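Local coordinates for protein L-lysine 6-monooxygenase (Pseudomonas syringae pv. tomato, PDB 5CQF) that probably catalyses the FAD- and NADPH-dependent hydroxylation of the side-chain amine of L-lysine, a step of siderophore biosynthesis, at residues A[91-95]-A[96-100]; A[173-176]-A[177-180]; A[289-292]-A[293-297]; A[398-401]-A[402-406]. All blocks are in the same frame, centred on the assembly; numbering follows the deposited sequence.

Contact 1 (A[91-95]-A[96-100]); sequences MYLKD and QGRMF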
loop_
_atom_site.group_PDB
_atom_site.type_symbol
_atom_site.label_atom_id
_atom_site.label_comp_id
_atom_site.label_asym_id
_atom_site.label_seq_id
_atom_site.Cartn_x
_atom_site.Cartn_y
_atom_site.Cartn_z
HETATM N N MSE A 91 14.634 10.065 -19.205
HETATM C CA MSE A 91 14.869 10.127 -20.642
HETATM C C MSE A 91 14.512 8.852 -21.348
HETATM O O MSE A 91 14.049 8.870 -22.481
HETATM C CB MSE A 91 16.336 10.360 -20.966
HETATM C CG MSE A 91 16.775 11.774 -20.674
HETATM SE SE MSE A 91 16.093 13.038 -22.047
HETATM C CE MSE A 91 17.292 12.636 -23.565
ATOM N N TYR A 92 14.765 7.710 -20.723
ATOM C CA TYR A 92 14.294 6.437 -21.276
ATOM C C TYR A 92 12.786 6.395 -21.394
ATOM O O TYR A 92 12.262 5.990 -22.415
ATOM C CB TYR A 92 14.778 5.261 -20.414
ATOM C CG TYR A 92 14.108 3.964 -20.658
ATOM C CD1 TYR A 92 14.354 3.237 -21.789
ATOM C CD2 TYR A 92 13.244 3.462 -19.735
ATOM C CE1 TYR A 92 13.741 2.027 -22.002
ATOM C CE2 TYR A 92 12.623 2.256 -19.920
ATOM C CZ TYR A 92 12.883 1.535 -21.049
ATOM O OH TYR A 92 12.240 0.325 -21.181
ATOM N N LEU A 93 12.073 6.784 -20.355
ATOM C CA LEU A 93 10.627 6.700 -20.426
ATOM C C LEU A 93 10.097 7.644 -21.484
ATOM O O LEU A 93 9.140 7.322 -22.167
ATOM C CB LEU A 93 9.950 7.056 -19.119
ATOM C CG LEU A 93 10.041 6.027 -18.032
ATOM C CD1 LEU A 93 9.303 6.548 -16.801
ATOM C CD2 LEU A 93 9.504 4.705 -18.537
ATOM N N LYS A 94 10.676 8.827 -21.562
ATOM C CA LYS A 94 10.212 9.814 -22.520
ATOM C C LYS A 94 10.479 9.333 -23.943
ATOM O O LYS A 94 9.631 9.458 -24.801
ATOM C CB LYS A 94 10.891 11.161 -22.266
ATOM C CG LYS A 94 10.661 12.211 -23.336
ATOM C CD LYS A 94 10.914 13.595 -22.763
ATOM C CE LYS A 94 10.507 14.698 -23.730
ATOM N NZ LYS A 94 11.591 14.949 -24.703
ATOM N N ASP A 95 11.626 8.737 -24.185
ATOM C CA ASP A 95 11.910 8.228 -25.512
ATOM C C ASP A 95 10.924 7.121 -25.898
ATOM O O ASP A 95 10.560 7.002 -27.069
ATOM C CB ASP A 95 13.346 7.731 -25.569
ATOM C CG ASP A 95 13.783 7.301 -26.955
ATOM O OD1 ASP A 95 13.679 8.106 -27.888
ATOM O OD2 ASP A 95 14.300 6.172 -27.089
ATOM N N GLN A 96 10.456 6.332 -24.925
ATOM C CA GLN A 96 9.602 5.202 -25.248
ATOM C C GLN A 96 8.137 5.584 -25.194
ATOM O O GLN A 96 7.272 4.755 -25.486
ATOM C CB GLN A 96 9.878 4.038 -24.315
ATOM C CG GLN A 96 11.332 3.667 -24.226
ATOM C CD GLN A 96 11.846 3.058 -25.493
ATOM O OE1 GLN A 96 11.237 2.161 -26.057
ATOM N NE2 GLN A 96 12.973 3.539 -25.947
ATOM N N GLY A 97 7.857 6.829 -24.812
ATOM C CA GLY A 97 6.480 7.345 -24.735
ATOM C C GLY A 97 5.687 6.839 -23.535
ATOM O O GLY A 97 4.459 6.837 -23.559
ATOM N N ARG A 98 6.363 6.464 -22.454
ATOM C CA ARG A 98 5.678 5.815 -21.341
ATOM C C ARG A 98 5.735 6.579 -20.029
ATOM O O ARG A 98 5.340 6.049 -19.015
ATOM C CB ARG A 98 6.250 4.407 -21.145
ATOM C CG ARG A 98 5.914 3.448 -22.279
ATOM C CD ARG A 98 6.082 1.984 -21.887
ATOM N NE ARG A 98 7.338 1.744 -21.136
ATOM C CZ ARG A 98 8.481 1.304 -21.641
ATOM N NH1 ARG A 98 8.622 1.013 -22.920
ATOM N NH2 ARG A 98 9.504 1.159 -20.850
HETATM N N MSE A 99 6.200 7.815 -20.025
HETATM C CA MSE A 99 6.305 8.563 -18.770
HETATM C C MSE A 99 5.035 8.669 -18.002
HETATM O O MSE A 99 5.036 8.374 -16.826
HETATM C CB MSE A 99 6.798 9.950 -18.999
HETATM C CG MSE A 99 6.939 10.699 -17.694
HETATM SE SE MSE A 99 8.138 12.261 -17.963
HETATM C CE MSE A 99 9.765 11.261 -18.375
ATOM N N PHE A 100 3.927 9.050 -18.638
ATOM C CA PHE A 100 2.687 9.131 -17.909
ATOM C C PHE A 100 2.234 7.770 -17.389
ATOM O O PHE A 100 1.916 7.634 -16.209
ATOM C CB PHE A 100 1.550 9.765 -18.697
ATOM C CG PHE A 100 0.301 9.885 -17.876
ATOM C CD1 PHE A 100 0.147 10.940 -17.003
ATOM C CD2 PHE A 100 -0.631 8.884 -17.863
ATOM C CE1 PHE A 100 -0.959 11.049 -16.203
ATOM C CE2 PHE A 100 -1.758 8.967 -17.054
ATOM C CZ PHE A 100 -1.926 10.070 -16.229
#

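Contact 2 (A[173-176]-A[177-180]); sequences RIPQ and AFEA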
loop_
_atom_site.group_PDB
_atom_site.type_symbol
_atom_site.label_atom_id
_atom_site.label_comp_id
_atom_site.label_asym_id
_atom_site.label_seq_id
_atom_site.Cartn_x
_atom_site.Cartn_y
_atom_site.Cartn_z
ATOM N N ARG A 173 29.828 -19.445 -5.518
ATOM C CA ARG A 173 30.298 -20.264 -4.420
ATOM C C ARG A 173 29.671 -21.653 -4.583
ATOM O O ARG A 173 28.449 -21.807 -4.508
ATOM C CB ARG A 173 29.877 -19.633 -3.088
ATOM C CG ARG A 173 30.429 -20.314 -1.833
ATOM C CD ARG A 173 29.988 -19.606 -0.550
ATOM N NE ARG A 173 28.672 -20.032 -0.047
ATOM C CZ ARG A 173 28.426 -21.178 0.608
ATOM N NH1 ARG A 173 27.188 -21.454 1.030
ATOM N NH2 ARG A 173 29.396 -22.068 0.834
ATOM N N ILE A 174 30.516 -22.643 -4.843
ATOM C CA ILE A 174 30.124 -24.050 -4.900
ATOM C C ILE A 174 30.882 -24.807 -3.813
ATOM O O ILE A 174 32.084 -25.067 -3.962
ATOM C CB ILE A 174 30.534 -24.712 -6.236
ATOM C CG1 ILE A 174 30.011 -23.927 -7.453
ATOM C CG2 ILE A 174 30.070 -26.161 -6.261
ATOM C CD1 ILE A 174 28.500 -23.883 -7.572
ATOM N N PRO A 175 30.198 -25.182 -2.721
ATOM C CA PRO A 175 30.917 -25.980 -1.729
ATOM C C PRO A 175 31.487 -27.248 -2.360
ATOM O O PRO A 175 30.873 -27.792 -3.288
ATOM C CB PRO A 175 29.844 -26.325 -0.695
ATOM C CG PRO A 175 28.784 -25.294 -0.872
ATOM C CD PRO A 175 28.807 -24.913 -2.327
ATOM N N GLN A 176 32.659 -27.667 -1.872
ATOM C CA GLN A 176 33.339 -28.913 -2.289
ATOM C C GLN A 176 32.405 -30.124 -2.477
ATOM O O GLN A 176 32.521 -30.844 -3.475
ATOM C CB GLN A 176 34.457 -29.259 -1.281
ATOM C CG GLN A 176 34.981 -30.700 -1.309
ATOM C CD GLN A 176 35.736 -31.057 -2.587
ATOM O OE1 GLN A 176 35.136 -31.255 -3.646
ATOM N NE2 GLN A 176 37.062 -31.162 -2.484
ATOM N N ALA A 177 31.488 -30.340 -1.531
ATOM C CA ALA A 177 30.553 -31.471 -1.596
ATOM C C ALA A 177 29.776 -31.565 -2.927
ATOM O O ALA A 177 29.321 -32.651 -3.310
ATOM C CB ALA A 177 29.577 -31.405 -0.427
ATOM N N PHE A 178 29.629 -30.440 -3.628
ATOM C CA PHE A 178 28.812 -30.388 -4.839
ATOM C C PHE A 178 29.579 -30.339 -6.162
ATOM O O PHE A 178 28.986 -30.595 -7.196
ATOM C CB PHE A 178 27.891 -29.169 -4.792
ATOM C CG PHE A 178 26.957 -29.150 -3.626
ATOM C CD1 PHE A 178 25.832 -29.947 -3.610
ATOM C CD2 PHE A 178 27.184 -28.303 -2.553
ATOM C CE1 PHE A 178 24.961 -29.913 -2.537
ATOM C CE2 PHE A 178 26.312 -28.257 -1.481
ATOM C CZ PHE A 178 25.202 -29.062 -1.472
ATOM N N GLU A 179 30.865 -29.998 -6.148
ATOM C CA GLU A 179 31.605 -29.762 -7.402
ATOM C C GLU A 179 31.513 -30.895 -8.429
ATOM O O GLU A 179 31.329 -30.643 -9.622
ATOM C CB GLU A 179 33.069 -29.406 -7.129
ATOM C CG GLU A 179 33.285 -27.903 -7.139
ATOM C CD GLU A 179 34.639 -27.465 -6.600
ATOM O OE1 GLU A 179 35.644 -28.210 -6.766
ATOM O OE2 GLU A 179 34.685 -26.348 -6.018
ATOM N N ALA A 180 31.615 -32.136 -7.973
ATOM C CA ALA A 180 31.546 -33.284 -8.885
ATOM C C ALA A 180 30.147 -33.464 -9.457
ATOM O O ALA A 180 29.962 -34.141 -10.480
ATOM C CB ALA A 180 31.991 -34.559 -8.177
#

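Contact 3 (A[289-292]-A[293-297]); sequences ERQK and LFSLI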
loop_
_atom_site.group_PDB
_atom_site.type_symbol
_atom_site.label_atom_id
_atom_site.label_comp_id
_atom_site.label_asym_id
_atom_site.label_seq_id
_atom_site.Cartn_x
_atom_site.Cartn_y
_atom_site.Cartn_z
ATOM N N GLU A 289 8.725 -9.745 -3.722
ATOM C CA GLU A 289 9.089 -11.134 -4.030
ATOM C C GLU A 289 8.614 -12.096 -2.933
ATOM O O GLU A 289 8.003 -13.126 -3.233
ATOM C CB GLU A 289 10.590 -11.279 -4.248
ATOM C CG GLU A 289 11.083 -10.671 -5.562
ATOM C CD GLU A 289 10.524 -11.370 -6.807
ATOM O OE1 GLU A 289 10.475 -12.639 -6.861
ATOM O OE2 GLU A 289 10.142 -10.636 -7.746
ATOM N N ARG A 290 8.866 -11.744 -1.679
ATOM C CA ARG A 290 8.343 -12.502 -0.544
ATOM C C ARG A 290 6.837 -12.628 -0.643
ATOM O O ARG A 290 6.285 -13.698 -0.449
ATOM C CB ARG A 290 8.677 -11.818 0.790
ATOM C CG ARG A 290 10.028 -12.180 1.380
ATOM C CD ARG A 290 10.188 -13.687 1.642
ATOM N NE ARG A 290 9.148 -14.274 2.522
ATOM C CZ ARG A 290 8.331 -15.296 2.210
ATOM N NH1 ARG A 290 8.368 -15.887 1.011
ATOM N NH2 ARG A 290 7.459 -15.728 3.115
ATOM N N GLN A 291 6.185 -11.508 -0.925
ATOM C CA GLN A 291 4.744 -11.485 -1.047
ATOM C C GLN A 291 4.274 -12.405 -2.165
ATOM O O GLN A 291 3.308 -13.122 -2.001
ATOM C CB GLN A 291 4.250 -10.037 -1.232
ATOM C CG GLN A 291 2.785 -9.840 -1.627
ATOM C CD GLN A 291 1.787 -10.460 -0.652
ATOM O OE1 GLN A 291 2.092 -10.653 0.532
ATOM N NE2 GLN A 291 0.578 -10.786 -1.156
ATOM N N LYS A 292 4.951 -12.413 -3.300
ATOM C CA LYS A 292 4.492 -13.247 -4.432
ATOM C C LYS A 292 4.558 -14.718 -4.046
ATOM O O LYS A 292 3.623 -15.506 -4.316
ATOM C CB LYS A 292 5.312 -12.977 -5.705
ATOM C CG LYS A 292 4.695 -11.923 -6.613
ATOM C CD LYS A 292 5.731 -11.070 -7.336
ATOM C CE LYS A 292 6.348 -11.773 -8.527
ATOM N NZ LYS A 292 7.741 -11.287 -8.815
ATOM N N LEU A 293 5.665 -15.083 -3.407
ATOM C CA LEU A 293 5.884 -16.477 -3.033
ATOM C C LEU A 293 4.907 -16.880 -1.963
ATOM O O LEU A 293 4.231 -17.874 -2.108
ATOM C CB LEU A 293 7.328 -16.726 -2.600
ATOM C CG LEU A 293 7.608 -18.144 -2.097
ATOM C CD1 LEU A 293 7.290 -19.198 -3.144
ATOM C CD2 LEU A 293 9.057 -18.219 -1.712
ATOM N N PHE A 294 4.767 -16.085 -0.918
ATOM C CA PHE A 294 3.815 -16.426 0.164
ATOM C C PHE A 294 2.342 -16.491 -0.326
ATOM O O PHE A 294 1.584 -17.412 0.013
ATOM C CB PHE A 294 3.994 -15.422 1.314
ATOM C CG PHE A 294 3.140 -15.702 2.502
ATOM C CD1 PHE A 294 3.572 -16.581 3.512
ATOM C CD2 PHE A 294 1.894 -15.104 2.629
ATOM C CE1 PHE A 294 2.754 -16.850 4.615
ATOM C CE2 PHE A 294 1.068 -15.385 3.722
ATOM C CZ PHE A 294 1.502 -16.251 4.715
ATOM N N SER A 295 1.936 -15.540 -1.148
ATOM C CA SER A 295 0.561 -15.541 -1.691
ATOM C C SER A 295 0.239 -16.776 -2.545
ATOM O O SER A 295 -0.824 -17.357 -2.418
ATOM C CB SER A 295 0.316 -14.275 -2.516
ATOM O OG SER A 295 -0.964 -14.277 -3.115
ATOM N N LEU A 296 1.176 -17.174 -3.395
ATOM C CA LEU A 296 0.976 -18.303 -4.273
ATOM C C LEU A 296 0.892 -19.606 -3.506
ATOM O O LEU A 296 0.059 -20.454 -3.803
ATOM C CB LEU A 296 2.128 -18.372 -5.289
ATOM C CG LEU A 296 2.119 -19.531 -6.313
ATOM C CD1 LEU A 296 0.730 -19.691 -6.922
ATOM C CD2 LEU A 296 3.153 -19.279 -7.406
ATOM N N ILE A 297 1.781 -19.785 -2.538
ATOM C CA ILE A 297 1.754 -20.960 -1.690
ATOM C C ILE A 297 0.414 -20.978 -0.984
ATOM O O ILE A 297 -0.254 -21.983 -0.973
ATOM C CB ILE A 297 2.886 -20.935 -0.635
ATOM C CG1 ILE A 297 4.272 -20.947 -1.298
ATOM C CG2 ILE A 297 2.777 -22.099 0.348
ATOM C CD1 ILE A 297 4.546 -22.129 -2.192
#

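Contact 4 (A[398-401]-A[402-406]); sequences GLSE and RSHGI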
loop_
_atom_site.group_PDB
_atom_site.type_symbol
_atom_site.label_atom_id
_atom_site.label_comp_id
_atom_site.label_asym_id
_atom_site.label_seq_id
_atom_site.Cartn_x
_atom_site.Cartn_y
_atom_site.Cartn_z
ATOM N N GLY A 398 33.480 -2.646 -7.542
ATOM C CA GLY A 398 32.463 -3.444 -6.845
ATOM C C GLY A 398 32.636 -3.321 -5.342
ATOM O O GLY A 398 33.626 -2.766 -4.863
ATOM N N LEU A 399 31.645 -3.807 -4.610
ATOM C CA LEU A 399 31.730 -3.925 -3.170
ATOM C C LEU A 399 32.169 -5.332 -2.769
ATOM O O LEU A 399 32.102 -6.264 -3.562
ATOM C CB LEU A 399 30.386 -3.589 -2.538
ATOM C CG LEU A 399 30.042 -2.093 -2.598
ATOM C CD1 LEU A 399 28.613 -1.852 -2.149
ATOM C CD2 LEU A 399 30.990 -1.282 -1.729
ATOM N N SER A 400 32.656 -5.444 -1.535
ATOM C CA SER A 400 32.934 -6.729 -0.858
ATOM C C SER A 400 32.941 -6.494 0.643
ATOM O O SER A 400 33.263 -5.387 1.107
ATOM C CB SER A 400 34.287 -7.313 -1.264
ATOM O OG SER A 400 35.352 -6.456 -0.929
ATOM N N GLU A 401 32.587 -7.525 1.398
ATOM C CA GLU A 401 32.670 -7.453 2.843
ATOM C C GLU A 401 34.112 -7.145 3.300
ATOM O O GLU A 401 34.321 -6.304 4.168
ATOM C CB GLU A 401 32.101 -8.742 3.486
ATOM C CG GLU A 401 30.594 -8.843 3.235
ATOM C CD GLU A 401 29.840 -9.858 4.100
ATOM O OE1 GLU A 401 28.602 -9.694 4.248
ATOM O OE2 GLU A 401 30.450 -10.811 4.614
ATOM N N ARG A 402 35.094 -7.788 2.681
ATOM C CA ARG A 402 36.478 -7.762 3.184
ATOM C C ARG A 402 37.114 -6.373 2.986
ATOM O O ARG A 402 37.882 -5.924 3.820
ATOM C CB ARG A 402 37.335 -8.882 2.540
ATOM C CG ARG A 402 37.516 -8.740 1.015
ATOM C CD ARG A 402 38.402 -9.815 0.389
ATOM N NE ARG A 402 39.793 -9.683 0.799
ATOM C CZ ARG A 402 40.631 -8.768 0.322
ATOM N NH1 ARG A 402 40.241 -7.897 -0.606
ATOM N NH2 ARG A 402 41.876 -8.725 0.760
ATOM N N SER A 403 36.798 -5.697 1.884
ATOM C CA SER A 403 37.367 -4.377 1.605
ATOM C C SER A 403 36.445 -3.238 2.027
ATOM O O SER A 403 36.917 -2.162 2.361
ATOM C CB SER A 403 37.688 -4.248 0.118
ATOM O OG SER A 403 38.729 -5.124 -0.263
ATOM N N HIS A 404 35.126 -3.437 1.960
ATOM C CA HIS A 404 34.205 -2.313 2.133
ATOM C C HIS A 404 33.106 -2.524 3.159
ATOM O O HIS A 404 32.301 -1.635 3.368
ATOM C CB HIS A 404 33.594 -1.930 0.789
ATOM C CG HIS A 404 34.610 -1.711 -0.282
ATOM N ND1 HIS A 404 35.398 -0.588 -0.332
ATOM C CD2 HIS A 404 34.981 -2.474 -1.336
ATOM C CE1 HIS A 404 36.222 -0.664 -1.365
ATOM N NE2 HIS A 404 35.978 -1.793 -2.005
ATOM N N GLY A 405 33.068 -3.684 3.810
ATOM C CA GLY A 405 32.054 -3.940 4.823
ATOM C C GLY A 405 30.669 -4.312 4.311
ATOM O O GLY A 405 29.773 -4.608 5.108
ATOM N N ILE A 406 30.500 -4.332 2.990
ATOM C CA ILE A 406 29.222 -4.680 2.369
ATOM C C ILE A 406 29.387 -5.677 1.220
ATOM O O ILE A 406 30.317 -5.604 0.415
ATOM C CB ILE A 406 28.509 -3.447 1.800
ATOM C CG1 ILE A 406 28.243 -2.420 2.895
ATOM C CG2 ILE A 406 27.182 -3.847 1.179
ATOM C CD1 ILE A 406 27.856 -1.054 2.335
HETATM O O HOH W 1 36.392 -3.017 -4.652
HETATM O O HOH W 2 37.903 -7.035 -1.932
#

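Contact 1 (A[91-95]-A[96-100])
Y92 and Q96 meet because the tyrosine ring swings out with CG opposite its backbone N (chi1 165°), while the Q96 chain folds back at chi2. Q96 CG then sits over one face of the Y92 ring, 4.1 Å from the ring centroid, a CH-pi contact. The Q96 amide lies nearly parallel to the ring, with 20° between the planes. R98 bends at chi3 and brings its guanidinium to the phenol oxygen. R98 NH2 donates to Y92 OH at 2.9 Å, and the oxygen lies in the guanidinium plane. That NH2 also pairs with E113, and Y92 OH is bonded to D116, so helix 111-125 helps hold both groups. R98 NE reaches Y298 of the third subunit. L93 CB lies 4.3 Å from the selenomethionine methyl M99 CE, and K94 CB is 4.1 Å from the same methyl. The backbone makes the turn. R98 N gives L93 O a nearly straight bond of 2.9 Å, and G97 N donates to K94 O. G97 has positive phi, and R98 is the N-cap of the next helix. The arrangement is a Schellman motif that ends helix 89-96 and leads directly into helix 99-105.

Contact 2 (A[173-176]-A[177-180])
P175 and F178 make the first shell. All three ring carbons beyond CA, namely CB, CG and CD of P175, approach F178 CD2, with P175 CD at 3.8 Å from it. P175 CG lies near the plane of the aromatic ring, at its edge. Next to this pair, I174 CG2 packs 4.0 Å from F178 CB. The same methyl touches the aliphatic part of E179, with I174 CG2 3.8 Å from E179 CG. This methyl stands anti to the backbone N of I174, which turns it to F178 and E179.

The backbone sets these positions. F178 N donates to P175 O at 2.9 Å, with an angle of 162° at the hydrogen. E179 N donates to Q176 O at 3.3 Å. Further out, F178 is buried against L186 of strand 186-188 and against I316 and I319 of strand 314-322. I174 rests on H188. R173 is tied through its backbone to T350 and G351. The two bonds accepted by P175 O and Q176 O describe one short, weakly bonded helical turn, entered through a proline, which joins the loop after strand 163-166 to the region of strand 186-188.

Contact 3 (A[289-292]-A[293-297])
R290 and F294 sit one turn apart in regular alpha-helix, within four successive i to i+4 bonds running from E289 O to L293 N through K292 O to L296 N. The bond from F294 N to R290 O is 2.9 Å long and nearly straight. S295 N reaches Q291 O at the same length.

R290 is the side chain that bridges the turn. It bends at both chi2 and chi3 (-59° and -56°), which folds the guanidinium forward over the next turn, onto L293 and F294. R290 NH1 comes to 3.7 Å from L293 CD2, and the leucine meets the guanidinium at its edge. R290 NH2 lies 3.9 Å from F294 CB. The guanidinium and the F294 ring stand almost perpendicular, with 87° between their planes. These are van der Waals contacts of the arginine with apolar groups.

Within 289-292, K292 NZ and E289 OE2 form a salt bridge at 2.7 Å. The lysine nitrogen comes from above the carboxylate plane. K292 reaches back one turn to do this, bending at chi2 and chi3.

S295 CB lies 3.2 Å from Q291 O, close beside the backbone bond. The S295 hydroxyl is bonded to R107 of the third subunit, and Q291 and F294 pack on L105 of that subunit. L293, the buried residue, faces V220, L296 faces S225, and R290 packs on F241 and K242. The arrangement is that of a helix shared between two kinds of packing. Helix 287-302 packs on helix 214-226 of its own chain and also takes part in a subunit interface.

Contact 4 (A[398-401]-A[402-406])
S400 and S403 mark an N-capped helical turn, helix 401-404, which follows the loop after strand 393-396. Capping comes first. S403 N donates to S400 OG at 3.3 Å. The hydroxyl is turned between the backbone N and the carbonyl carbon (chi1 61°), which lets it accept from S403 N as the N-cap. Backbone bonds close the turn. H404 N donates to S400 O at 2.8 Å, and G405 N donates to E401 O at 2.9 Å. G405 leaves the helix with positive phi.

Apolar contacts lie beside the cap. L399 CD2 packs 3.7 Å from H404 CB, the two side chains crossing at about a right angle. L399 and I406 run side by side, with CD1 of the leucine 4.1 Å from I406 CG2. Both rest on V259 of helix 255-264.

Polar ends find partners elsewhere in the chain. E401 and R402 are salt-bridged to R278 and D373, and H404 ND1 is hydrogen-bonded to H263.

Waters complete the polar network. One donates to G398 O and is bonded to H404 NE2, in the plane of the ring. The second water joins three side chains: it is bonded to S400 OG, donates to S403 OG at 2.7 Å and accepts from R402 NH1 at 2.8 Å.

The four contacts are separate local turns that follow one another along the chain and do not touch. Contacts 2 and 4 come nearest, about 10 Å between nearest atoms and about 24 Å between centres. Contacts 1 and 2 lie on opposite sides of the chain's centre, about 45 Å apart between centres. Contacts 1 and 3 are about 17 Å apart at their nearest atoms, and both touch the third subunit, so both take part in a subunit interface. Contacts 2 and 4 touch no other chain of the assembly. Contact 4 is the most central, its centre about 12 Å from the chain's centre.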